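PDB 4ECM: glucose-1-phosphate thymidylyltransferase from Bacillus anthracis, which catalyses the transfer of a thymidylyl group from dTTP to glucose 1-phosphate, giving dTDP-glucose and pyrophosphate, a step of dTDP-L-rhamnose biosynthesis. Local coordinates for residues N170-K182 / T220-Y234. Sequence-based numbering, arbitrary orientation.
Sequences NIQNRKIIEIEEK and TDINNWYLKRGVLTY. With DAU (2'deoxy-thymidine-5'-diphospho-alpha-D-glucose), chain B.
Two hydroxyls converge on E181 OE1: T220 OG1 donates to it at 2.7 Å, and O3 of the bound dTDP-glucose does so at 2.8 Å. The threonine reaches the anti side of this oxygen, somewhat out of the carboxylate plane. The other oxygen, E181 OE2, takes a hydrogen bond from sugar O2 and a salt bridge from K182 NZ through its anti lone pair, so the carboxylate grips two neighbouring glucose hydroxyls while both of its own oxygens are tied to protein. K182 NZ also bonds O4P of the ligand, linking sugar recognition to the diphosphate. A bend at chi2 (65°) in E181 turns its carboxylate toward the glucose.

One helical turn on from T220, the flat amide of N224 clasps the backbone of I179 on strand 175-181. Its OD1 receives I179 N (3.0 Å) on a lone pair in the carbonyl plane, and its ND2 returns an almost straight bond to I179 O (2.9 Å, 175°). Helix segment 220-228 runs nearly antiparallel to strand 175-181 (167°), the second arm of a hairpin whose Q172-K175 turn is type I', part of the mixed sheet of the nucleotidyltransferase fold. The I179 side chain points at the helix and crosses T220 and N223, CG2 against T220 CG2 and CD1 against N223 CB, while N223 OD1 is held by Y198. Beyond a Schellman motif at G230 the chain turns back into strand 232-236, whose Y234 ring is met obliquely by I176 CG1, 3.6 Å from Y234 CD2. I171 CD1 touches the same ring near CE1, and R174 O lies in plane at its hydroxyl edge.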
ATOM      1  N   ASN A 170     -41.635   2.433  14.258  1.00 27.30           N
ATOM      2  CA  ASN A 170     -42.822   2.417  15.091  1.00 29.18           C
ATOM      3  C   ASN A 170     -43.945   2.014  14.165  1.00 30.40           C
ATOM      4  O   ASN A 170     -44.393   2.812  13.333  1.00 31.74           O
ATOM      5  CB  ASN A 170     -43.069   3.809  15.686  1.00 30.98           C
ATOM      6  CG  ASN A 170     -44.358   3.890  16.524  1.00 34.02           C
ATOM      7  OD1 ASN A 170     -45.026   2.885  16.765  1.00 41.20           O
ATOM      8  ND2 ASN A 170     -44.700   5.103  16.962  1.00 33.95           N
ATOM      9  N   ILE A 171     -44.371   0.760  14.272  1.00 30.76           N
ATOM     10  CA  ILE A 171     -45.425   0.226  13.417  1.00 31.09           C
ATOM     11  C   ILE A 171     -46.760   0.096  14.140  1.00 31.01           C
ATOM     12  O   ILE A 171     -46.848  -0.528  15.187  1.00 29.20           O
ATOM     13  CB  ILE A 171     -45.046  -1.157  12.872  1.00 31.17           C
ATOM     14  CG1 ILE A 171     -43.777  -1.053  12.019  1.00 32.20           C
ATOM     15  CG2 ILE A 171     -46.204  -1.744  12.036  1.00 32.54           C
ATOM     16  CD1 ILE A 171     -43.380  -2.349  11.414  1.00 34.22           C
ATOM     17  N   GLN A 172     -47.787   0.704  13.571  1.00 32.12           N
ATOM     18  CA  GLN A 172     -49.136   0.603  14.102  1.00 35.42           C
ATOM     19  C   GLN A 172     -50.098   0.283  12.970  1.00 36.10           C
ATOM     20  O   GLN A 172     -50.085   0.960  11.936  1.00 36.72           O
ATOM     21  CB  GLN A 172     -49.553   1.886  14.812  1.00 36.33           C
ATOM     22  CG  GLN A 172     -48.716   2.176  16.038  1.00 38.30           C
ATOM     23  CD  GLN A 172     -49.226   3.356  16.827  1.00 42.70           C
ATOM     24  OE1 GLN A 172     -50.240   3.962  16.485  1.00 46.92           O
ATOM     25  NE2 GLN A 172     -48.521   3.695  17.888  1.00 46.19           N
ATOM     26  N   ASN A 173     -50.913  -0.754  13.165  1.00 36.76           N
ATOM     27  CA  ASN A 173     -51.894  -1.184  12.169  1.00 39.29           C
ATOM     28  C   ASN A 173     -51.253  -1.392  10.792  1.00 39.71           C
ATOM     29  O   ASN A 173     -51.791  -0.984   9.754  1.00 39.74           O
ATOM     30  CB  ASN A 173     -53.061  -0.196  12.147  1.00 40.13           C
ATOM     31  CG  ASN A 173     -53.736  -0.091  13.517  1.00 42.49           C
ATOM     32  OD1 ASN A 173     -54.208  -1.095  14.068  1.00 41.75           O
ATOM     33  ND2 ASN A 173     -53.755   1.113  14.081  1.00 41.39           N
ATOM     34  N   ARG A 174     -50.087  -2.030  10.814  0.70 38.95           N
ATOM     35  CA  ARG A 174     -49.321  -2.352   9.615  0.70 40.06           C
ATOM     36  C   ARG A 174     -48.853  -1.126   8.827  0.70 39.35           C
ATOM     37  O   ARG A 174     -48.648  -1.207   7.616  0.70 40.45           O
ATOM     38  CB  ARG A 174     -50.103  -3.334   8.723  0.70 41.38           C
ATOM     39  CG  ARG A 174     -50.443  -4.652   9.433  0.70 45.25           C
ATOM     40  CD  ARG A 174     -51.087  -5.663   8.490  0.70 50.51           C
ATOM     41  NE  ARG A 174     -52.383  -5.198   8.003  0.70 56.47           N
ATOM     42  CZ  ARG A 174     -53.550  -5.431   8.601  0.70 60.45           C
ATOM     43  NH1 ARG A 174     -54.667  -4.954   8.064  0.70 63.37           N
ATOM     44  NH2 ARG A 174     -53.614  -6.138   9.730  0.70 61.45           N
ATOM     45  N   LYS A 175     -48.681  -0.001   9.517  1.00 38.79           N
ATOM     46  CA  LYS A 175     -48.174   1.237   8.896  1.00 39.41           C
ATOM     47  C   LYS A 175     -47.022   1.792   9.739  1.00 36.98           C
ATOM     48  O   LYS A 175     -47.096   1.779  10.962  1.00 36.53           O
ATOM     49  CB  LYS A 175     -49.266   2.322   8.746  1.00 41.08           C
ATOM     50  CG  LYS A 175     -50.164   2.230   7.460  1.00 48.54           C
ATOM     51  CD  LYS A 175     -51.141   1.029   7.453  1.00 55.90           C
ATOM     52  CE  LYS A 175     -51.939   0.886   6.138  1.00 59.32           C
ATOM     53  NZ  LYS A 175     -52.952   1.966   5.929  1.00 63.34           N
ATOM     54  N   ILE A 176     -45.960   2.275   9.097  1.00 35.42           N
ATOM     55  CA  ILE A 176     -44.869   2.911   9.846  1.00 34.60           C
ATOM     56  C   ILE A 176     -45.293   4.336  10.201  1.00 34.48           C
ATOM     57  O   ILE A 176     -45.589   5.144   9.325  1.00 35.15           O
ATOM     58  CB  ILE A 176     -43.541   2.966   9.072  1.00 33.22           C
ATOM     59  CG1 ILE A 176     -43.035   1.576   8.760  1.00 36.10           C
ATOM     60  CG2 ILE A 176     -42.480   3.642   9.897  1.00 33.94           C
ATOM     61  CD1 ILE A 176     -41.630   1.576   8.149  1.00 35.38           C
ATOM     62  N   ILE A 177     -45.332   4.630  11.495  1.00 35.33           N
ATOM     63  CA  ILE A 177     -45.736   5.949  11.987  1.00 35.63           C
ATOM     64  C   ILE A 177     -44.526   6.864  11.990  1.00 34.00           C
ATOM     65  O   ILE A 177     -44.627   8.010  11.587  1.00 34.56           O
ATOM     66  CB  ILE A 177     -46.355   5.873  13.395  1.00 36.92           C
ATOM     67  CG1 ILE A 177     -47.542   4.906  13.389  1.00 38.97           C
ATOM     68  CG2 ILE A 177     -46.782   7.273  13.884  1.00 38.52           C
ATOM     69  CD1 ILE A 177     -48.632   5.243  12.354  1.00 38.45           C
ATOM     70  N   GLU A 178     -43.390   6.348  12.448  0.50 32.09           N
ATOM     71  CA  GLU A 178     -42.143   7.101  12.462  0.50 30.84           C
ATOM     72  C   GLU A 178     -40.959   6.174  12.714  0.50 29.12           C
ATOM     73  O   GLU A 178     -41.119   5.056  13.201  0.50 27.83           O
ATOM     74  CB  GLU A 178     -42.184   8.255  13.488  0.50 31.77           C
ATOM     75  CG  GLU A 178     -42.496   7.871  14.934  0.50 32.85           C
ATOM     76  CD  GLU A 178     -41.354   7.145  15.640  0.50 32.33           C
ATOM     77  OE1 GLU A 178     -41.417   6.980  16.878  0.50 32.52           O
ATOM     78  OE2 GLU A 178     -40.386   6.754  14.965  0.50 34.69           O
ATOM     79  N   ILE A 179     -39.775   6.634  12.332  1.00 28.34           N
ATOM     80  CA  ILE A 179     -38.557   5.887  12.557  1.00 27.49           C
ATOM     81  C   ILE A 179     -37.741   6.744  13.508  1.00 27.50           C
ATOM     82  O   ILE A 179     -37.722   7.965  13.395  1.00 28.56           O
ATOM     83  CB  ILE A 179     -37.775   5.616  11.279  1.00 27.00           C
ATOM     84  CG1 ILE A 179     -38.606   4.764  10.320  1.00 27.81           C
ATOM     85  CG2 ILE A 179     -36.465   4.899  11.605  1.00 25.52           C
ATOM     86  CD1 ILE A 179     -38.003   4.661   8.917  1.00 24.02           C
ATOM     87  N   GLU A 180     -37.094   6.105  14.469  1.00 28.57           N
ATOM     88  CA  GLU A 180     -36.273   6.810  15.437  1.00 29.45           C
ATOM     89  C   GLU A 180     -34.881   6.149  15.495  1.00 28.53           C
ATOM     90  O   GLU A 180     -34.756   4.928  15.615  1.00 27.63           O
ATOM     91  CB  GLU A 180     -36.982   6.806  16.792  1.00 30.47           C
ATOM     92  CG  GLU A 180     -36.257   7.547  17.896  1.00 36.67           C
ATOM     93  CD  GLU A 180     -37.068   7.636  19.201  1.00 42.82           C
ATOM     94  OE1 GLU A 180     -38.194   7.062  19.286  1.00 38.75           O
ATOM     95  OE2 GLU A 180     -36.549   8.279  20.148  1.00 47.21           O
ATOM     96  N   GLU A 181     -33.841   6.963  15.397  1.00 28.81           N
ATOM     97  CA  GLU A 181     -32.476   6.472  15.385  1.00 28.14           C
ATOM     98  C   GLU A 181     -31.968   6.232  16.803  1.00 28.64           C
ATOM     99  O   GLU A 181     -31.958   7.135  17.614  1.00 27.55           O
ATOM    100  CB  GLU A 181     -31.567   7.463  14.641  1.00 28.17           C
ATOM    101  CG  GLU A 181     -30.113   7.016  14.493  1.00 28.06           C
ATOM    102  CD  GLU A 181     -29.932   5.771  13.609  1.00 31.22           C
ATOM    103  OE1 GLU A 181     -30.865   5.417  12.838  1.00 29.24           O
ATOM    104  OE2 GLU A 181     -28.832   5.163  13.678  1.00 28.78           O
ATOM    105  N   LYS A 182     -31.567   4.990  17.071  1.00 29.15           N
ATOM    106  CA  LYS A 182     -31.013   4.552  18.363  1.00 31.99           C
ATOM    107  C   LYS A 182     -31.753   5.107  19.576  1.00 33.90           C
ATOM    108  O   LYS A 182     -31.166   5.768  20.427  1.00 35.82           O
ATOM    109  CB  LYS A 182     -29.515   4.872  18.436  1.00 32.18           C
ATOM    110  CG  LYS A 182     -28.725   4.273  17.267  1.00 31.97           C
ATOM    111  CD  LYS A 182     -27.215   4.354  17.495  1.00 34.29           C
ATOM    112  CE  LYS A 182     -26.421   3.847  16.264  1.00 33.36           C
ATOM    113  NZ  LYS A 182     -26.631   4.745  15.102  1.00 36.54           N
ATOM    114  N   THR A 220     -31.863   7.922   8.837  1.00 25.01           N
ATOM    115  CA  THR A 220     -33.222   7.888   9.404  1.00 25.17           C
ATOM    116  C   THR A 220     -34.020   9.163   9.003  1.00 25.60           C
ATOM    117  O   THR A 220     -35.217   9.083   8.698  1.00 25.30           O
ATOM    118  CB  THR A 220     -33.196   7.677  10.924  1.00 26.13           C
ATOM    119  OG1 THR A 220     -32.785   6.329  11.203  1.00 25.29           O
ATOM    120  CG2 THR A 220     -34.577   7.921  11.537  1.00 24.97           C
ATOM    121  N   ASP A 221     -33.354  10.315   8.964  1.00 25.52           N
ATOM    122  CA  ASP A 221     -34.027  11.563   8.540  1.00 26.61           C
ATOM    123  C   ASP A 221     -34.550  11.454   7.108  1.00 25.93           C
ATOM    124  O   ASP A 221     -35.654  11.928   6.794  1.00 27.19           O
ATOM    125  CB  ASP A 221     -33.087  12.755   8.666  1.00 27.49           C
ATOM    126  CG  ASP A 221     -32.661  13.008  10.098  1.00 31.38           C
ATOM    127  OD1 ASP A 221     -33.395  12.590  11.031  1.00 32.81           O
ATOM    128  OD2 ASP A 221     -31.597  13.627  10.296  1.00 39.01           O
ATOM    129  N   ILE A 222     -33.761  10.828   6.245  1.00 25.09           N
ATOM    130  CA  ILE A 222     -34.152  10.606   4.860  1.00 25.21           C
ATOM    131  C   ILE A 222     -35.363   9.680   4.799  1.00 25.02           C
ATOM    132  O   ILE A 222     -36.333   9.943   4.079  1.00 24.00           O
ATOM    133  CB  ILE A 222     -33.007   9.977   4.056  1.00 24.05           C
ATOM    134  CG1 ILE A 222     -31.896  10.995   3.832  1.00 29.67           C
ATOM    135  CG2 ILE A 222     -33.509   9.437   2.709  1.00 24.32           C
ATOM    136  CD1 ILE A 222     -30.618  10.364   3.247  1.00 32.58           C
ATOM    137  N   ASN A 223     -35.306   8.587   5.553  1.00 25.10           N
ATOM    138  CA  ASN A 223     -36.424   7.646   5.575  1.00 25.55           C
ATOM    139  C   ASN A 223     -37.708   8.312   6.099  1.00 25.62           C
ATOM    140  O   ASN A 223     -38.789   8.082   5.550  1.00 26.04           O
ATOM    141  CB  ASN A 223     -36.027   6.373   6.321  1.00 24.37           C
ATOM    142  CG  ASN A 223     -34.898   5.640   5.612  1.00 27.16           C
ATOM    143  OD1 ASN A 223     -34.799   5.723   4.386  1.00 25.84           O
ATOM    144  ND2 ASN A 223     -34.041   4.928   6.364  1.00 23.61           N
ATOM    145  N   ASN A 224     -37.584   9.167   7.112  1.00 25.96           N
ATOM    146  CA  ASN A 224     -38.748   9.894   7.634  1.00 27.89           C
ATOM    147  C   ASN A 224     -39.304  10.928   6.621  1.00 29.06           C
ATOM    148  O   ASN A 224     -40.509  11.166   6.581  1.00 30.59           O
ATOM    149  CB  ASN A 224     -38.436  10.561   8.991  1.00 29.06           C
ATOM    150  CG  ASN A 224     -38.516   9.582  10.173  1.00 29.04           C
ATOM    151  OD1 ASN A 224     -39.364   8.698  10.190  1.00 29.57           O
ATOM    152  ND2 ASN A 224     -37.659   9.776  11.180  1.00 26.43           N
ATOM    153  N   TRP A 225     -38.429  11.536   5.813  1.00 29.42           N
ATOM    154  CA  TRP A 225     -38.848  12.500   4.780  1.00 29.64           C
ATOM    155  C   TRP A 225     -39.748  11.785   3.783  1.00 28.77           C
ATOM    156  O   TRP A 225     -40.849  12.249   3.478  1.00 30.60           O
ATOM    157  CB  TRP A 225     -37.622  13.138   4.087  1.00 30.31           C
ATOM    158  CG  TRP A 225     -37.943  14.006   2.892  1.00 35.08           C
ATOM    159  CD1 TRP A 225     -38.523  15.247   2.907  1.00 36.59           C
ATOM    160  CD2 TRP A 225     -37.672  13.706   1.501  1.00 39.13           C
ATOM    161  NE1 TRP A 225     -38.649  15.722   1.625  1.00 39.89           N
ATOM    162  CE2 TRP A 225     -38.136  14.804   0.741  1.00 39.43           C
ATOM    163  CE3 TRP A 225     -37.088  12.612   0.826  1.00 37.21           C
ATOM    164  CZ2 TRP A 225     -38.033  14.849  -0.669  1.00 39.82           C
ATOM    165  CZ3 TRP A 225     -36.991  12.655  -0.567  1.00 37.38           C
ATOM    166  CH2 TRP A 225     -37.474  13.768  -1.300  1.00 39.01           C
ATOM    167  N   TYR A 226     -39.294  10.641   3.283  1.00 27.35           N
ATOM    168  CA  TYR A 226     -40.129   9.842   2.380  1.00 26.97           C
ATOM    169  C   TYR A 226     -41.430   9.398   3.056  1.00 27.26           C
ATOM    170  O   TYR A 226     -42.479   9.361   2.420  1.00 27.37           O
ATOM    171  CB  TYR A 226     -39.404   8.599   1.915  1.00 25.21           C
ATOM    172  CG  TYR A 226     -38.435   8.755   0.762  1.00 25.66           C
ATOM    173  CD1 TYR A 226     -38.898   8.855  -0.549  1.00 27.57           C
ATOM    174  CD2 TYR A 226     -37.067   8.697   0.967  1.00 23.55           C
ATOM    175  CE1 TYR A 226     -38.020   8.933  -1.619  1.00 25.18           C
ATOM    176  CE2 TYR A 226     -36.172   8.771  -0.099  1.00 23.39           C
ATOM    177  CZ  TYR A 226     -36.653   8.888  -1.388  1.00 27.12           C
ATOM    178  OH  TYR A 226     -35.768   8.943  -2.450  1.00 23.16           O
ATOM    179  N   LEU A 227     -41.335   9.048   4.345  1.00 28.14           N
ATOM    180  CA  LEU A 227     -42.489   8.605   5.126  1.00 29.41           C
ATOM    181  C   LEU A 227     -43.557   9.706   5.218  1.00 30.84           C
ATOM    182  O   LEU A 227     -44.716   9.458   4.913  1.00 31.35           O
ATOM    183  CB  LEU A 227     -42.059   8.147   6.523  1.00 28.75           C
ATOM    184  CG  LEU A 227     -43.167   7.682   7.472  1.00 32.70           C
ATOM    185  CD1 LEU A 227     -43.993   6.551   6.844  1.00 36.09           C
ATOM    186  CD2 LEU A 227     -42.554   7.250   8.799  1.00 33.76           C
ATOM    187  N   LYS A 228     -43.159  10.909   5.621  1.00 32.80           N
ATOM    188  CA  LYS A 228     -44.086  12.046   5.696  1.00 35.78           C
ATOM    189  C   LYS A 228     -44.698  12.361   4.344  1.00 34.99           C
ATOM    190  O   LYS A 228     -45.789  12.901   4.278  1.00 36.08           O
ATOM    191  CB  LYS A 228     -43.401  13.308   6.211  1.00 37.79           C
ATOM    192  CG  LYS A 228     -42.994  13.254   7.671  1.00 45.68           C
ATOM    193  CD  LYS A 228     -42.557  14.636   8.140  1.00 55.45           C
ATOM    194  CE  LYS A 228     -42.208  14.646   9.625  1.00 61.92           C
ATOM    195  NZ  LYS A 228     -41.997  16.050  10.124  1.00 68.15           N
ATOM    196  N   ARG A 229     -43.985  12.053   3.262  1.00 33.91           N
ATOM    197  CA  ARG A 229     -44.539  12.287   1.936  1.00 34.20           C
ATOM    198  C   ARG A 229     -45.516  11.165   1.549  1.00 33.71           C
ATOM    199  O   ARG A 229     -46.164  11.238   0.517  1.00 35.26           O
ATOM    200  CB  ARG A 229     -43.435  12.466   0.895  1.00 34.10           C
ATOM    201  CG  ARG A 229     -42.634  13.780   1.040  1.00 35.24           C
ATOM    202  CD  ARG A 229     -41.518  13.919  -0.036  1.00 37.38           C
ATOM    203  NE  ARG A 229     -42.062  13.695  -1.382  1.00 42.18           N
ATOM    204  CZ  ARG A 229     -41.648  12.770  -2.256  1.00 42.67           C
ATOM    205  NH1 ARG A 229     -42.276  12.656  -3.425  1.00 43.44           N
ATOM    206  NH2 ARG A 229     -40.606  11.983  -2.002  1.00 37.87           N
ATOM    207  N   GLY A 230     -45.627  10.136   2.386  1.00 32.38           N
ATOM    208  CA  GLY A 230     -46.567   9.050   2.134  1.00 31.81           C
ATOM    209  C   GLY A 230     -46.150   8.089   1.025  1.00 30.92           C
ATOM    210  O   GLY A 230     -46.994   7.362   0.490  1.00 31.41           O
ATOM    211  N   VAL A 231     -44.857   8.061   0.694  1.00 28.71           N
ATOM    212  CA  VAL A 231     -44.367   7.177  -0.376  1.00 27.92           C
ATOM    213  C   VAL A 231     -43.282   6.162   0.091  1.00 26.60           C
ATOM    214  O   VAL A 231     -42.557   5.584  -0.732  1.00 27.01           O
ATOM    215  CB  VAL A 231     -43.894   8.008  -1.587  1.00 28.14           C
ATOM    216  CG1 VAL A 231     -45.115   8.812  -2.178  1.00 27.17           C
ATOM    217  CG2 VAL A 231     -42.749   8.947  -1.190  1.00 25.49           C
ATOM    218  N   LEU A 232     -43.200   5.946   1.400  1.00 25.63           N
ATOM    219  CA  LEU A 232     -42.289   4.957   1.976  1.00 26.14           C
ATOM    220  C   LEU A 232     -43.045   3.633   2.220  1.00 26.21           C
ATOM    221  O   LEU A 232     -44.101   3.653   2.834  1.00 28.11           O
ATOM    222  CB  LEU A 232     -41.738   5.433   3.319  1.00 25.10           C
ATOM    223  CG  LEU A 232     -40.793   4.414   3.995  1.00 24.38           C
ATOM    224  CD1 LEU A 232     -39.541   4.241   3.158  1.00 16.81           C
ATOM    225  CD2 LEU A 232     -40.424   4.833   5.426  1.00 22.93           C
ATOM    226  N   THR A 233     -42.506   2.510   1.730  1.00 24.18           N
ATOM    227  CA  THR A 233     -43.084   1.194   1.984  1.00 23.21           C
ATOM    228  C   THR A 233     -42.074   0.384   2.771  1.00 24.09           C
ATOM    229  O   THR A 233     -40.913   0.777   2.889  1.00 22.53           O
ATOM    230  CB  THR A 233     -43.454   0.414   0.684  1.00 24.18           C
ATOM    231  OG1 THR A 233     -42.272   0.152  -0.091  1.00 24.03           O
ATOM    232  CG2 THR A 233     -44.514   1.196  -0.170  1.00 20.25           C
ATOM    233  N   TYR A 234     -42.512  -0.737   3.335  1.00 24.83           N
ATOM    234  CA  TYR A 234     -41.596  -1.606   4.038  1.00 24.91           C
ATOM    235  C   TYR A 234     -41.951  -3.064   3.874  1.00 25.59           C
ATOM    236  O   TYR A 234     -43.075  -3.421   3.514  1.00 25.49           O
ATOM    237  CB  TYR A 234     -41.560  -1.289   5.528  1.00 25.28           C
ATOM    238  CG  TYR A 234     -42.774  -1.755   6.278  1.00 27.34           C
ATOM    239  CD1 TYR A 234     -42.787  -2.992   6.920  1.00 26.75           C
ATOM    240  CD2 TYR A 234     -43.920  -0.966   6.341  1.00 27.84           C
ATOM    241  CE1 TYR A 234     -43.918  -3.431   7.614  1.00 27.14           C
ATOM    242  CE2 TYR A 234     -45.040  -1.388   7.030  1.00 29.40           C
ATOM    243  CZ  TYR A 234     -45.036  -2.624   7.664  1.00 28.49           C
ATOM    244  OH  TYR A 234     -46.154  -3.040   8.340  1.00 29.31           O
TER
HETATM  245  O6  DAU B 301     -26.796  -1.645  10.715  1.00 29.54           O
HETATM  246  C6  DAU B 301     -28.085  -1.038  10.606  1.00 29.79           C
HETATM  247  C5  DAU B 301     -28.033   0.376  11.167  1.00 29.00           C
HETATM  248  O5  DAU B 301     -27.009   1.075  10.466  1.00 28.07           O
HETATM  249  C4  DAU B 301     -29.379   1.094  11.024  1.00 28.91           C
HETATM  250  O4  DAU B 301     -30.384   0.446  11.794  1.00 24.77           O
HETATM  251  C3  DAU B 301     -29.303   2.556  11.457  1.00 26.95           C
HETATM  252  O3  DAU B 301     -30.569   3.190  11.175  1.00 23.48           O
HETATM  253  C2  DAU B 301     -28.163   3.228  10.684  1.00 27.75           C
HETATM  254  O2  DAU B 301     -27.968   4.584  11.127  1.00 27.92           O
HETATM  255  C1  DAU B 301     -26.861   2.451  10.838  1.00 28.85           C
HETATM  256  O1  DAU B 301     -26.423   2.543  12.189  1.00 31.50           O
HETATM  257  P2  DAU B 301     -24.870   2.322  12.571  1.00 34.76           P
HETATM  258  O3P DAU B 301     -24.515   0.855  12.539  1.00 38.83           O
HETATM  259  O4P DAU B 301     -24.608   3.151  13.797  1.00 29.34           O
HETATM  260  OPP DAU B 301     -24.113   2.988  11.306  1.00 38.28           O
HETATM  261  P   DAU B 301     -22.510   3.008  11.181  1.00 39.92           P
HETATM  262  O1P DAU B 301     -21.946   1.771  11.838  1.00 46.25           O
HETATM  263  O2P DAU B 301     -22.037   4.359  11.580  1.00 42.20           O
HETATM  264  O5' DAU B 301     -22.284   2.830   9.594  1.00 43.44           O
HETATM  265  C5' DAU B 301     -22.565   1.583   8.992  1.00 40.53           C
HETATM  266  C4' DAU B 301     -21.937   1.398   7.611  1.00 38.69           C
HETATM  267  O4' DAU B 301     -22.024   2.548   6.772  1.00 32.54           O
HETATM  268  C3' DAU B 301     -20.484   0.978   7.670  1.00 37.76           C
HETATM  269  O3' DAU B 301     -20.403  -0.221   6.894  1.00 43.53           O
HETATM  270  C2' DAU B 301     -19.702   2.093   7.021  1.00 37.01           C
HETATM  271  C1' DAU B 301     -20.751   2.895   6.265  1.00 33.84           C
HETATM  272  N11 DAU B 301     -20.704   4.355   6.445  1.00 32.61           N
HETATM  273  C61 DAU B 301     -20.823   4.871   7.761  1.00 32.98           C
HETATM  274  C51 DAU B 301     -20.456   6.172   8.044  1.00 36.09           C
HETATM  275  C5A DAU B 301     -20.692   6.742   9.427  1.00 34.46           C
HETATM  276  C21 DAU B 301     -20.007   5.122   5.492  1.00 29.24           C
HETATM  277  O21 DAU B 301     -19.826   4.602   4.268  1.00 28.98           O
HETATM  278  N31 DAU B 301     -19.637   6.403   5.734  1.00 35.32           N
HETATM  279  C41 DAU B 301     -19.822   6.961   6.959  1.00 35.39           C
HETATM  280  O41 DAU B 301     -19.428   8.234   7.190  1.00 43.28           O